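Local structure of protein angel homolog 2 (6RW0) at residues A[339-344]-A[394-399]; A[352-356]-A[417-421]. The protein hydrolyses 2',3'-cyclic phosphates, belongs to the CCR4/nocturin family, and probably binds the 3' untranslated regions of mRNA. All coordinates share one frame; numbering follows the deposited sequence.

Both contacts join the two sheets of a DNase I-like sandwich, and their centres lie about 11 Å apart. Contact 1 (339-344 with 394-399) is mostly buried but reaches the surface at Ser341, and side chains dominate it: a tyrosine hydroxyl and an arginine bond to backbone carbonyls. Contact 2 (352-356 with 417-421) lies deeper, near the magnesium ion, and couples backbone bonds to a histidine packed on a threonine. The segments alternate along the chain and meet directly: Leu398 O and Val352 N are 3.0 Å apart, probably hydrogen-bonded, Tyr340 CE2 packs 3.6 Å from Leu421 CG, and Leu397 touches both Val352 and Thr353.

Contact 1: A[339-344]-A[394-399]; sequences VYSHYF and RLSLLT
Tyr340 and Arg394 bridge the two sheets of the DNase I-like alpha/beta sandwich: 339-344 is the loop after strand 336-338, whereas the segment 394-399 runs off the end of strand 390-395. The Tyr340 hydroxyl donates to the backbone of the opposing segment, with OH 2.7 Å from Leu395 O, an oxygen that lies at the ring edge. Both atoms have second partners, since Leu422 N also bonds the hydroxyl and Arg18 NH2 bonds Leu395 O; this buried polar pair is thus held by three bonds. The ring is clamped as well. Leu397 CD1 sits over one face as a CH-pi contact, 3.7 Å from the ring centroid and 17° off its normal, while CG1 of the preceding Val339 covers the opposite face.

Arg394 slides antiparallel past Val339 and Tyr340. Its CG lies between the backbone N and the carbonyl carbon (chi1 62°), and the chain then extends fully to NE, which brings CD within 3.9 Å of Tyr340 CD1. At the far end NH1 donates to Val339 O over 2.8 Å with an N-H...O angle of 152°; the donor lies in the carbonyl plane and the oxygen close to the guanidinium plane. NE forms a salt bridge with Glu21, so two separate groups fix the guanidinium's rotation.

Farther along, Thr399 is the N-cap of helix 400-405, and its own backbone N bonds the Asp402 carboxylate. Its methyl CG2 packs 3.4 Å from Phe344 CE2, and at the edge of that ring Phe344 CZ lies 3.4 Å from Leu397 O.

Contact 2: A[352-356]-A[417-421]; sequences VTTCH and DHLPL
Thr354 packs on His418 where strand 354-356 of one sheet meets the loop 417-421, whose Asp417 and His418, with Ser416 just before them, make up the Ser-Asp-His sequence characteristic of the endonuclease/exonuclease/phosphatase fold. The backbones run nearly antiparallel, 160° apart, with a single bridge at this pair; Thr353 and Thr354 both face Ile361, a classic beta bulge. Leu419 N donates to Thr353 O over 2.8 Å. Asp417 O accepts twice, from Cys355 N and from Thr354 OG1, the latter at 2.9 Å. The hydroxyl reaches that oxygen because OG1 lies beside its own carbonyl carbon (chi1 -171°), a rotamer that also sets OG1 above the centre of the imidazole. Thr354 CB completes the cover as a CH-pi contact, 3.8 Å from the His418 ring centroid.

With CG anti to the carbonyl carbon (chi1 -64°), His418 lies alongside Thr354, and ND1 bonds Asp364, which also holds Thr353 OG1. The His418 side chain is about 4 Å from the magnesium ion, consistent with a place in the active site. Replacing the imidazole by an alanine is likely to cost Asp364 one of its partners and strip the cover from Thr354. Beyond this pair Asp417 OD2, bonded to Tyr72, meets the His356 ring edge-on, 3.5 Å from CD2.

Contact 1: A[339-344]-A[394-399]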
loop_
_atom_site.group_PDB
_atom_site.type_symbol
_atom_site.label_atom_id
_atom_site.label_comp_id
_atom_site.label_asym_id
_atom_site.label_seq_id
_atom_site.Cartn_x
_atom_site.Cartn_y
_atom_site.Cartn_z
ATOM N N VAL A 339 -5.368 -7.455 -6.770
ATOM C CA VAL A 339 -6.678 -7.949 -6.350
ATOM C C VAL A 339 -7.786 -7.308 -7.177
ATOM O O VAL A 339 -8.707 -7.986 -7.644
ATOM C CB VAL A 339 -6.897 -7.725 -4.843
ATOM C CG1 VAL A 339 -8.385 -7.886 -4.476
ATOM C CG2 VAL A 339 -6.035 -8.692 -4.055
ATOM N N TYR A 340 -7.725 -5.991 -7.345
ATOM C CA TYR A 340 -8.746 -5.238 -8.050
ATOM C C TYR A 340 -8.367 -5.000 -9.503
ATOM O O TYR A 340 -7.187 -4.923 -9.857
ATOM C CB TYR A 340 -8.973 -3.920 -7.329
ATOM C CG TYR A 340 -9.576 -4.112 -5.957
ATOM C CD1 TYR A 340 -10.937 -4.249 -5.803
ATOM C CD2 TYR A 340 -8.786 -4.186 -4.825
ATOM C CE1 TYR A 340 -11.507 -4.418 -4.552
ATOM C CE2 TYR A 340 -9.343 -4.376 -3.573
ATOM C CZ TYR A 340 -10.703 -4.488 -3.439
ATOM O OH TYR A 340 -11.239 -4.654 -2.180
ATOM N N SER A 341 -9.395 -4.925 -10.353
ATOM C CA SER A 341 -9.216 -4.733 -11.785
ATOM C C SER A 341 -9.345 -3.277 -12.226
ATOM O O SER A 341 -9.048 -2.973 -13.387
ATOM C CB SER A 341 -10.213 -5.602 -12.559
ATOM O OG SER A 341 -11.525 -5.132 -12.350
ATOM N N HIS A 342 -9.757 -2.374 -11.337
ATOM C CA HIS A 342 -9.646 -0.926 -11.469
ATOM C C HIS A 342 -10.751 -0.281 -12.302
ATOM O O HIS A 342 -10.851 0.945 -12.300
ATOM C CB HIS A 342 -8.266 -0.464 -11.986
ATOM C CG HIS A 342 -7.130 -1.162 -11.311
ATOM N ND1 HIS A 342 -6.983 -1.175 -9.943
ATOM C CD2 HIS A 342 -6.111 -1.900 -11.808
ATOM C CE1 HIS A 342 -5.913 -1.883 -9.627
ATOM N NE2 HIS A 342 -5.377 -2.349 -10.740
ATOM N N TYR A 343 -11.593 -1.048 -12.987
ATOM C CA TYR A 343 -12.678 -0.505 -13.797
ATOM C C TYR A 343 -13.878 -1.421 -13.622
ATOM O O TYR A 343 -13.720 -2.639 -13.534
ATOM C CB TYR A 343 -12.272 -0.421 -15.282
ATOM C CG TYR A 343 -10.997 0.374 -15.484
ATOM C CD1 TYR A 343 -11.029 1.756 -15.584
ATOM C CD2 TYR A 343 -9.755 -0.257 -15.528
ATOM C CE1 TYR A 343 -9.865 2.491 -15.738
ATOM C CE2 TYR A 343 -8.579 0.477 -15.680
ATOM C CZ TYR A 343 -8.645 1.848 -15.784
ATOM O OH TYR A 343 -7.496 2.593 -15.938
ATOM N N PHE A 344 -15.072 -0.845 -13.558
ATOM C CA PHE A 344 -16.260 -1.690 -13.457
ATOM C C PHE A 344 -16.576 -2.289 -14.820
ATOM O O PHE A 344 -16.586 -1.571 -15.823
ATOM C CB PHE A 344 -17.434 -0.917 -12.865
ATOM C CG PHE A 344 -17.213 -0.566 -11.421
ATOM C CD1 PHE A 344 -17.506 -1.470 -10.413
ATOM C CD2 PHE A 344 -16.648 0.642 -11.079
ATOM C CE1 PHE A 344 -17.260 -1.148 -9.083
ATOM C CE2 PHE A 344 -16.404 0.968 -9.756
ATOM C CZ PHE A 344 -16.709 0.074 -8.760
ATOM N N ARG A 394 -13.076 -10.570 -3.179
ATOM C CA ARG A 394 -12.644 -9.215 -2.871
ATOM C C ARG A 394 -13.870 -8.378 -2.538
ATOM O O ARG A 394 -14.984 -8.679 -2.974
ATOM C CB ARG A 394 -11.886 -8.580 -4.039
ATOM C CG ARG A 394 -12.720 -8.428 -5.287
ATOM C CD ARG A 394 -11.872 -8.010 -6.478
ATOM N NE ARG A 394 -12.726 -7.986 -7.657
ATOM C CZ ARG A 394 -12.323 -8.207 -8.900
ATOM N NH1 ARG A 394 -11.050 -8.462 -9.167
ATOM N NH2 ARG A 394 -13.212 -8.168 -9.883
ATOM N N LEU A 395 -13.656 -7.318 -1.762
ATOM C CA LEU A 395 -14.739 -6.416 -1.369
ATOM C C LEU A 395 -14.805 -5.287 -2.389
ATOM O O LEU A 395 -13.893 -4.459 -2.467
ATOM C CB LEU A 395 -14.498 -5.848 0.023
ATOM C CG LEU A 395 -15.638 -4.976 0.568
ATOM C CD1 LEU A 395 -16.833 -5.865 0.832
ATOM C CD2 LEU A 395 -15.223 -4.225 1.808
ATOM N N SER A 396 -15.895 -5.222 -3.143
ATOM C CA SER A 396 -15.931 -4.326 -4.292
ATOM C C SER A 396 -15.766 -2.865 -3.877
ATOM O O SER A 396 -16.183 -2.443 -2.792
ATOM C CB SER A 396 -17.222 -4.530 -5.079
ATOM O OG SER A 396 -18.360 -4.186 -4.317
ATOM N N LEU A 397 -15.163 -2.070 -4.761
ATOM C CA LEU A 397 -14.846 -0.642 -4.551
ATOM C C LEU A 397 -16.012 0.196 -5.100
ATOM O O LEU A 397 -17.047 -0.355 -5.398
ATOM C CB LEU A 397 -13.480 -0.395 -5.217
ATOM C CG LEU A 397 -12.280 -0.768 -4.357
ATOM C CD1 LEU A 397 -11.017 -0.702 -5.192
ATOM C CD2 LEU A 397 -12.163 0.140 -3.154
ATOM N N LEU A 398 -15.864 1.502 -5.125
ATOM C CA LEU A 398 -16.903 2.444 -5.556
ATOM C C LEU A 398 -16.335 3.395 -6.595
ATOM O O LEU A 398 -15.158 3.410 -6.815
ATOM C CB LEU A 398 -17.378 3.216 -4.328
ATOM C CG LEU A 398 -17.949 2.378 -3.196
ATOM C CD1 LEU A 398 -18.226 3.254 -2.002
ATOM C CD2 LEU A 398 -19.210 1.661 -3.632
ATOM N N THR A 399 -17.216 4.109 -7.259
ATOM C CA THR A 399 -16.838 5.142 -8.233
ATOM C C THR A 399 -16.735 6.499 -7.539
ATOM O O THR A 399 -17.190 6.652 -6.429
ATOM C CB THR A 399 -17.837 5.223 -9.389
ATOM O OG1 THR A 399 -19.033 5.756 -8.843
ATOM C CG2 THR A 399 -18.097 3.893 -10.052
#

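Contact 2: A[352-356]-A[417-421]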
loop_
_atom_site.group_PDB
_atom_site.type_symbol
_atom_site.label_atom_id
_atom_site.label_comp_id
_atom_site.label_asym_id
_atom_site.label_seq_id
_atom_site.Cartn_x
_atom_site.Cartn_y
_atom_site.Cartn_z
ATOM N N VAL A 352 -12.280 3.956 -7.536
ATOM C CA VAL A 352 -11.448 4.872 -6.765
ATOM C C VAL A 352 -11.247 4.288 -5.374
ATOM O O VAL A 352 -12.056 3.488 -4.892
ATOM C CB VAL A 352 -12.000 6.316 -6.684
ATOM C CG1 VAL A 352 -12.197 6.880 -8.080
ATOM C CG2 VAL A 352 -13.280 6.366 -5.863
ATOM N N THR A 353 -10.127 4.658 -4.750
ATOM C CA THR A 353 -9.821 4.279 -3.372
ATOM C C THR A 353 -9.654 5.484 -2.453
ATOM O O THR A 353 -9.470 5.297 -1.245
ATOM C CB THR A 353 -8.567 3.384 -3.289
ATOM O OG1 THR A 353 -7.380 4.113 -3.642
ATOM C CG2 THR A 353 -8.709 2.173 -4.187
ATOM N N THR A 354 -9.707 6.707 -2.982
ATOM C CA THR A 354 -9.584 7.936 -2.198
ATOM C C THR A 354 -10.448 8.996 -2.861
ATOM O O THR A 354 -10.629 8.974 -4.078
ATOM C CB THR A 354 -8.108 8.348 -2.091
ATOM O OG1 THR A 354 -7.965 9.428 -1.160
ATOM C CG2 THR A 354 -7.542 8.799 -3.426
ATOM N N CYS A 355 -11.016 9.908 -2.059
ATOM C CA CYS A 355 -11.931 10.913 -2.624
ATOM C C CYS A 355 -12.057 12.121 -1.693
ATOM O O CYS A 355 -12.947 12.164 -0.839
ATOM C CB CYS A 355 -13.311 10.351 -2.914
ATOM S SG CYS A 355 -14.475 11.539 -3.704
ATOM N N HIS A 356 -11.225 13.132 -1.926
ATOM C CA HIS A 356 -11.343 14.378 -1.177
ATOM C C HIS A 356 -11.505 15.560 -2.124
ATOM O O HIS A 356 -11.784 15.363 -3.311
ATOM C CB HIS A 356 -10.198 14.549 -0.171
ATOM C CG HIS A 356 -8.828 14.551 -0.769
ATOM N ND1 HIS A 356 -8.472 15.359 -1.825
ATOM C CD2 HIS A 356 -7.706 13.876 -0.416
ATOM C CE1 HIS A 356 -7.193 15.170 -2.112
ATOM N NE2 HIS A 356 -6.708 14.274 -1.270
ATOM N N ASP A 417 -10.249 9.417 4.343
ATOM C CA ASP A 417 -10.340 9.853 2.951
ATOM C C ASP A 417 -9.984 8.739 1.973
ATOM O O ASP A 417 -10.025 8.965 0.757
ATOM C CB ASP A 417 -9.577 11.159 2.664
ATOM C CG ASP A 417 -8.097 11.079 2.928
ATOM O OD1 ASP A 417 -7.643 10.127 3.580
ATOM O OD2 ASP A 417 -7.386 12.006 2.473
ATOM N N HIS A 418 -9.675 7.545 2.467
ATOM C CA HIS A 418 -9.533 6.365 1.633
ATOM C C HIS A 418 -10.580 5.329 2.011
ATOM O O HIS A 418 -11.151 5.355 3.107
ATOM C CB HIS A 418 -8.161 5.693 1.803
ATOM C CG HIS A 418 -7.016 6.541 1.375
ATOM N ND1 HIS A 418 -6.178 6.200 0.334
ATOM C CD2 HIS A 418 -6.574 7.734 1.836
ATOM C CE1 HIS A 418 -5.267 7.141 0.178
ATOM N NE2 HIS A 418 -5.488 8.089 1.076
ATOM N N LEU A 419 -10.834 4.381 1.064
ATOM C CA LEU A 419 -11.621 3.204 1.375
ATOM C C LEU A 419 -10.713 2.032 1.722
ATOM O O LEU A 419 -9.615 1.907 1.168
ATOM C CB LEU A 419 -12.432 2.785 0.151
ATOM C CG LEU A 419 -13.488 3.775 -0.323
ATOM C CD1 LEU A 419 -14.111 3.297 -1.637
ATOM C CD2 LEU A 419 -14.559 3.958 0.715
ATOM N N PRO A 420 -11.140 1.141 2.621
ATOM C CA PRO A 420 -10.354 -0.075 2.869
ATOM C C PRO A 420 -10.508 -1.074 1.733
ATOM O O PRO A 420 -11.599 -1.258 1.190
ATOM C CB PRO A 420 -10.941 -0.622 4.175
ATOM C CG PRO A 420 -12.355 -0.114 4.184
ATOM C CD PRO A 420 -12.319 1.236 3.508
ATOM N N LEU A 421 -9.406 -1.729 1.388
ATOM C CA LEU A 421 -9.376 -2.819 0.422
ATOM C C LEU A 421 -9.362 -4.120 1.206
ATOM O O LEU A 421 -8.761 -4.193 2.284
ATOM C CB LEU A 421 -8.111 -2.715 -0.431
ATOM C CG LEU A 421 -8.133 -1.689 -1.570
ATOM C CD1 LEU A 421 -8.301 -0.259 -1.096
ATOM C CD2 LEU A 421 -6.855 -1.810 -2.424
#